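Local coordinates for enterobactin synthetase component F-related protein (PDB 4OXI), which probably activates glycine with ATP as glycyl-adenylate, serving a lipopolysaccharide modification pathway that gives resistance to antimicrobial peptides, at residues 52-57 with 203-208; 84-89 with 117-122. One frame throughout, in Å; residues are numbered along the deposited sequence.

Contact 1: residues 52-57 with 203-208; sequences TRHSIL and LLVVKY
Leu-57 of helix 51-62 projects into the turn 203-208, and its CB and two methyls touch Val-205, Tyr-208 and Leu-204. At the base, Leu-57 CB lies 4.4 Å from Val-205 CG2, a loose approach. CG stands opposite the carbonyl carbon (chi1 -63°), which carries the two methyls out toward Tyr-208 and Leu-204. Leu-57 CD1 lies 3.5 Å from Tyr-208 CD2, approaching the ring obliquely, and the same methyl also reaches the backbone of Val-205 at CA. Leu-57 CD2 turns instead to Leu-204 CD1, 4.0 Å away. One turn earlier, the extended chain of Arg-53 slides past Tyr-208 in the opposite direction, bringing Arg-53 NE to 3.6 Å from Tyr-208 CD1. This approach too is oblique, with the guanidinium and phenol planes 34° apart. The guanidinium has its polar partner elsewhere: NH1 donates to Tyr-118 O, and Arg-53 also forms a cation-pi pair with the Tyr-118 ring. At the more exposed side, the edge of the His-54 ring borders Val-205, with His-54 ND1 4.2 Å from Val-205 CG1. No hydrogen bond links the segments; the contact is van der Waals packing, mainly apolar, that joins helix 51-62 to the loop between strands 190-193 and 216-222 of the adenylate-forming fold.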
# COMPACT_ATOMS: atom_id res chain seq x y z
N THR A 52 -13.90 7.91 -14.62
CA THR A 52 -13.53 6.70 -13.87
C THR A 52 -14.54 6.39 -12.78
O THR A 52 -14.97 5.25 -12.61
CB THR A 52 -12.14 6.83 -13.21
OG1 THR A 52 -11.16 7.12 -14.21
CG2 THR A 52 -11.77 5.52 -12.51
N ARG A 53 -14.94 7.42 -12.04
CA ARG A 53 -16.00 7.24 -11.06
C ARG A 53 -17.27 6.73 -11.74
O ARG A 53 -17.98 5.88 -11.18
CB ARG A 53 -16.26 8.54 -10.33
CG ARG A 53 -17.39 8.46 -9.35
CD ARG A 53 -17.35 9.62 -8.38
NE ARG A 53 -18.13 9.26 -7.21
CZ ARG A 53 -17.62 8.92 -6.03
NH1 ARG A 53 -18.43 8.57 -5.06
NH2 ARG A 53 -16.31 8.97 -5.82
N HIS A 54 -17.57 7.24 -12.94
CA HIS A 54 -18.77 6.79 -13.65
C HIS A 54 -18.68 5.32 -14.00
O HIS A 54 -19.66 4.59 -13.86
CB HIS A 54 -19.01 7.58 -14.94
CG HIS A 54 -20.14 7.05 -15.76
ND1 HIS A 54 -21.46 7.32 -15.49
CD2 HIS A 54 -20.14 6.22 -16.84
CE1 HIS A 54 -22.23 6.70 -16.37
NE2 HIS A 54 -21.46 6.03 -17.20
N SER A 55 -17.51 4.89 -14.46
CA SER A 55 -17.30 3.49 -14.78
C SER A 55 -17.50 2.59 -13.57
O SER A 55 -18.02 1.49 -13.69
CB SER A 55 -15.89 3.29 -15.33
OG SER A 55 -15.68 4.10 -16.46
N ILE A 56 -17.08 3.07 -12.40
CA ILE A 56 -17.24 2.28 -11.19
C ILE A 56 -18.71 2.15 -10.83
O ILE A 56 -19.19 1.05 -10.54
CB ILE A 56 -16.42 2.86 -10.00
CG1 ILE A 56 -14.95 2.50 -10.15
CG2 ILE A 56 -16.94 2.33 -8.69
CD1 ILE A 56 -14.04 3.21 -9.17
N LEU A 57 -19.44 3.27 -10.86
CA LEU A 57 -20.87 3.23 -10.56
C LEU A 57 -21.63 2.34 -11.56
O LEU A 57 -22.52 1.59 -11.17
CB LEU A 57 -21.46 4.63 -10.54
CG LEU A 57 -20.89 5.53 -9.44
CD1 LEU A 57 -21.65 6.83 -9.38
CD2 LEU A 57 -20.94 4.81 -8.11
N LEU A 203 -30.43 4.08 -8.97
CA LEU A 203 -30.29 5.48 -8.55
C LEU A 203 -28.85 5.91 -8.31
O LEU A 203 -28.59 7.09 -8.09
CB LEU A 203 -31.09 5.71 -7.26
CG LEU A 203 -32.56 6.14 -7.35
CD1 LEU A 203 -33.32 5.37 -8.43
CD2 LEU A 203 -33.24 5.97 -5.99
N LEU A 204 -27.93 4.95 -8.34
CA LEU A 204 -26.52 5.18 -8.02
C LEU A 204 -25.91 6.43 -8.68
O LEU A 204 -25.25 7.24 -8.01
CB LEU A 204 -25.68 3.96 -8.38
CG LEU A 204 -25.27 3.01 -7.26
CD1 LEU A 204 -24.01 2.28 -7.66
CD2 LEU A 204 -25.05 3.76 -5.98
N VAL A 205 -26.11 6.58 -9.98
CA VAL A 205 -25.45 7.65 -10.73
C VAL A 205 -25.92 9.08 -10.38
O VAL A 205 -25.18 10.05 -10.57
CB VAL A 205 -25.53 7.40 -12.25
CG1 VAL A 205 -24.65 8.38 -13.02
CG2 VAL A 205 -25.10 5.97 -12.56
N VAL A 206 -27.13 9.22 -9.84
CA VAL A 206 -27.63 10.54 -9.46
C VAL A 206 -27.62 10.80 -7.95
O VAL A 206 -27.59 11.95 -7.52
CB VAL A 206 -29.04 10.84 -10.03
CG1 VAL A 206 -28.98 11.00 -11.54
CG2 VAL A 206 -30.03 9.74 -9.62
N LYS A 207 -27.65 9.73 -7.16
CA LYS A 207 -27.62 9.85 -5.70
C LYS A 207 -26.26 10.36 -5.18
O LYS A 207 -26.09 10.61 -3.99
CB LYS A 207 -27.97 8.52 -5.03
CG LYS A 207 -29.43 8.41 -4.60
CD LYS A 207 -29.52 8.12 -3.10
CE LYS A 207 -30.94 7.80 -2.66
NZ LYS A 207 -31.02 7.40 -1.22
N TYR A 208 -25.30 10.50 -6.10
CA TYR A 208 -23.99 11.04 -5.78
C TYR A 208 -23.81 12.44 -6.38
O TYR A 208 -23.82 13.44 -5.66
CB TYR A 208 -22.88 10.09 -6.28
CG TYR A 208 -22.23 10.51 -7.58
CD1 TYR A 208 -21.08 11.28 -7.58
CD2 TYR A 208 -22.76 10.13 -8.80
CE1 TYR A 208 -20.47 11.67 -8.77
CE2 TYR A 208 -22.16 10.51 -10.00
CZ TYR A 208 -21.01 11.28 -9.97
OH TYR A 208 -20.41 11.66 -11.14

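Contact 2: residues 84-89 with 117-122; sequences MALSLS and SYLGGM
A Schellman motif ends helix 108-119, and it is here that Leu-119 and Gly-120 meet Ala-85, Leu-86 and Ser-89 of helix 78-95. The motif has both of its backbone bonds: Met-122 N reaches back to Ser-117 O at 2.8 Å, and inside it Gly-121 N reaches Tyr-118 O at 3.2 Å. Gly-121, with a phi of +68°, is the C-prime residue, whose positive phi ends the helix. Just before it, Gly-120 is the place where the two backbones come nearest, its CA 5.4 Å from that of Ser-89. With no side chain on Gly-120, the serine hydroxyl can lie directly against the main chain: Ser-89 OG is 3.2 Å from Gly-120 CA. That hydroxyl points across because it is turned fully away from its own backbone N (chi1 -180°). One turn back on helix 78-95, and at the residue before Gly-120, the contact becomes apolar. The CD1 methyl of Leu-119 is shared between Ala-85 CB, at 3.9 Å, and Leu-86 CD2, at 3.8 Å. The side chains of Leu-86 and Leu-119 cross at about a right angle. Leu-86 CD2 also rests on Leu-119 CB. Beyond Ser-89, His-93 NE2 of the same helix is hydrogen-bonded to Gly-120 O, tying the end of helix 108-119 to its neighbour. Elsewhere Met-84, Ala-85 and Leu-88 continue the packing along the body of helix 108-119, while Leu-119 also touches Ile-60 of helix 51-62. Helix 108-119 is itself the connection of a beta-alpha-beta unit between strands 99-102 and 123-126, adjacent in the five-stranded parallel sheet, and helix 78-95, which precedes strand 99-102 in the chain, packs against it.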
# COMPACT_ATOMS: atom_id res chain seq x y z
N MET A 84 -24.52 -2.24 2.23
CA MET A 84 -23.70 -1.95 3.40
C MET A 84 -22.95 -0.63 3.20
O MET A 84 -22.94 0.21 4.09
CB MET A 84 -22.73 -3.09 3.67
CG MET A 84 -23.38 -4.26 4.38
SD MET A 84 -22.24 -5.63 4.57
CE MET A 84 -22.36 -6.42 2.95
N ALA A 85 -22.36 -0.45 2.03
CA ALA A 85 -21.55 0.73 1.75
C ALA A 85 -22.37 2.02 1.80
O ALA A 85 -22.00 2.95 2.52
CB ALA A 85 -20.85 0.57 0.42
N LEU A 86 -23.48 2.08 1.08
CA LEU A 86 -24.33 3.26 1.10
C LEU A 86 -25.05 3.48 2.43
O LEU A 86 -25.42 4.60 2.76
CB LEU A 86 -25.33 3.28 -0.06
CG LEU A 86 -24.76 3.29 -1.47
CD1 LEU A 86 -25.90 3.47 -2.48
CD2 LEU A 86 -23.72 4.39 -1.62
N SER A 87 -25.26 2.42 3.21
CA SER A 87 -25.81 2.64 4.55
C SER A 87 -24.81 3.38 5.43
O SER A 87 -25.16 4.34 6.14
CB SER A 87 -26.22 1.33 5.22
OG SER A 87 -27.27 0.69 4.50
N LEU A 88 -23.56 2.93 5.42
CA LEU A 88 -22.52 3.59 6.20
C LEU A 88 -22.33 5.02 5.70
O LEU A 88 -22.32 5.97 6.47
CB LEU A 88 -21.21 2.82 6.08
CG LEU A 88 -21.19 1.49 6.84
CD1 LEU A 88 -20.00 0.64 6.39
CD2 LEU A 88 -21.13 1.75 8.35
N SER A 89 -22.20 5.15 4.39
CA SER A 89 -21.97 6.45 3.75
C SER A 89 -23.07 7.49 4.05
O SER A 89 -22.79 8.66 4.36
CB SER A 89 -21.81 6.23 2.25
OG SER A 89 -21.58 7.44 1.58
N SER A 117 -16.60 4.80 1.91
CA SER A 117 -15.85 6.04 1.86
C SER A 117 -15.69 6.50 0.42
O SER A 117 -15.84 7.70 0.12
CB SER A 117 -14.47 5.87 2.51
OG SER A 117 -13.68 7.00 2.20
N TYR A 118 -15.38 5.57 -0.48
CA TYR A 118 -15.24 5.93 -1.88
C TYR A 118 -16.56 6.46 -2.47
O TYR A 118 -16.60 7.52 -3.09
CB TYR A 118 -14.71 4.76 -2.75
CG TYR A 118 -14.69 5.17 -4.20
CD1 TYR A 118 -13.65 5.94 -4.69
CD2 TYR A 118 -15.75 4.87 -5.05
CE1 TYR A 118 -13.63 6.37 -6.00
CE2 TYR A 118 -15.75 5.30 -6.37
CZ TYR A 118 -14.69 6.06 -6.84
OH TYR A 118 -14.66 6.49 -8.14
N LEU A 119 -17.64 5.70 -2.28
CA LEU A 119 -18.93 6.06 -2.84
C LEU A 119 -19.43 7.40 -2.31
O LEU A 119 -20.08 8.16 -3.03
CB LEU A 119 -19.95 4.96 -2.55
CG LEU A 119 -19.71 3.65 -3.32
CD1 LEU A 119 -20.69 2.58 -2.89
CD2 LEU A 119 -19.83 3.88 -4.82
N GLY A 120 -19.09 7.69 -1.06
CA GLY A 120 -19.53 8.92 -0.41
C GLY A 120 -18.58 10.11 -0.49
O GLY A 120 -18.83 11.14 0.13
N GLY A 121 -17.49 9.99 -1.25
CA GLY A 121 -16.54 11.09 -1.36
C GLY A 121 -15.78 11.41 -0.08
O GLY A 121 -15.30 12.53 0.12
N MET A 122 -15.64 10.43 0.80
CA MET A 122 -14.93 10.66 2.05
C MET A 122 -13.48 10.18 2.02
O MET A 122 -12.98 9.79 0.95
CB MET A 122 -15.73 10.07 3.20
CG MET A 122 -17.04 10.85 3.37
SD MET A 122 -18.24 9.98 4.35
CE MET A 122 -17.13 9.50 5.67

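In the fold
The two contacts are neighbours, their centres about 12 Å apart, and they touch directly. Leu-57 CD2 of contact 1 packs 3.6 Å from Leu-119 CD2 of contact 2, so the two apolar clusters are continuous. Leu-204 and Leu-86 add a second apolar touch. Arg-53 joins the two contacts through its bond to Tyr-118, and Ile-56 CD1 also packs against Tyr-118 OH. In sequence both segments of contact 2 fall between those of contact 1. The glycyl-adenosine-5'-phosphate pocket is built from residues between 266 and 477, so neither contact supplies a ligand-binding residue; both are structural packing that joins helices 51-62, 78-95 and 108-119 and the loop holding 203-208.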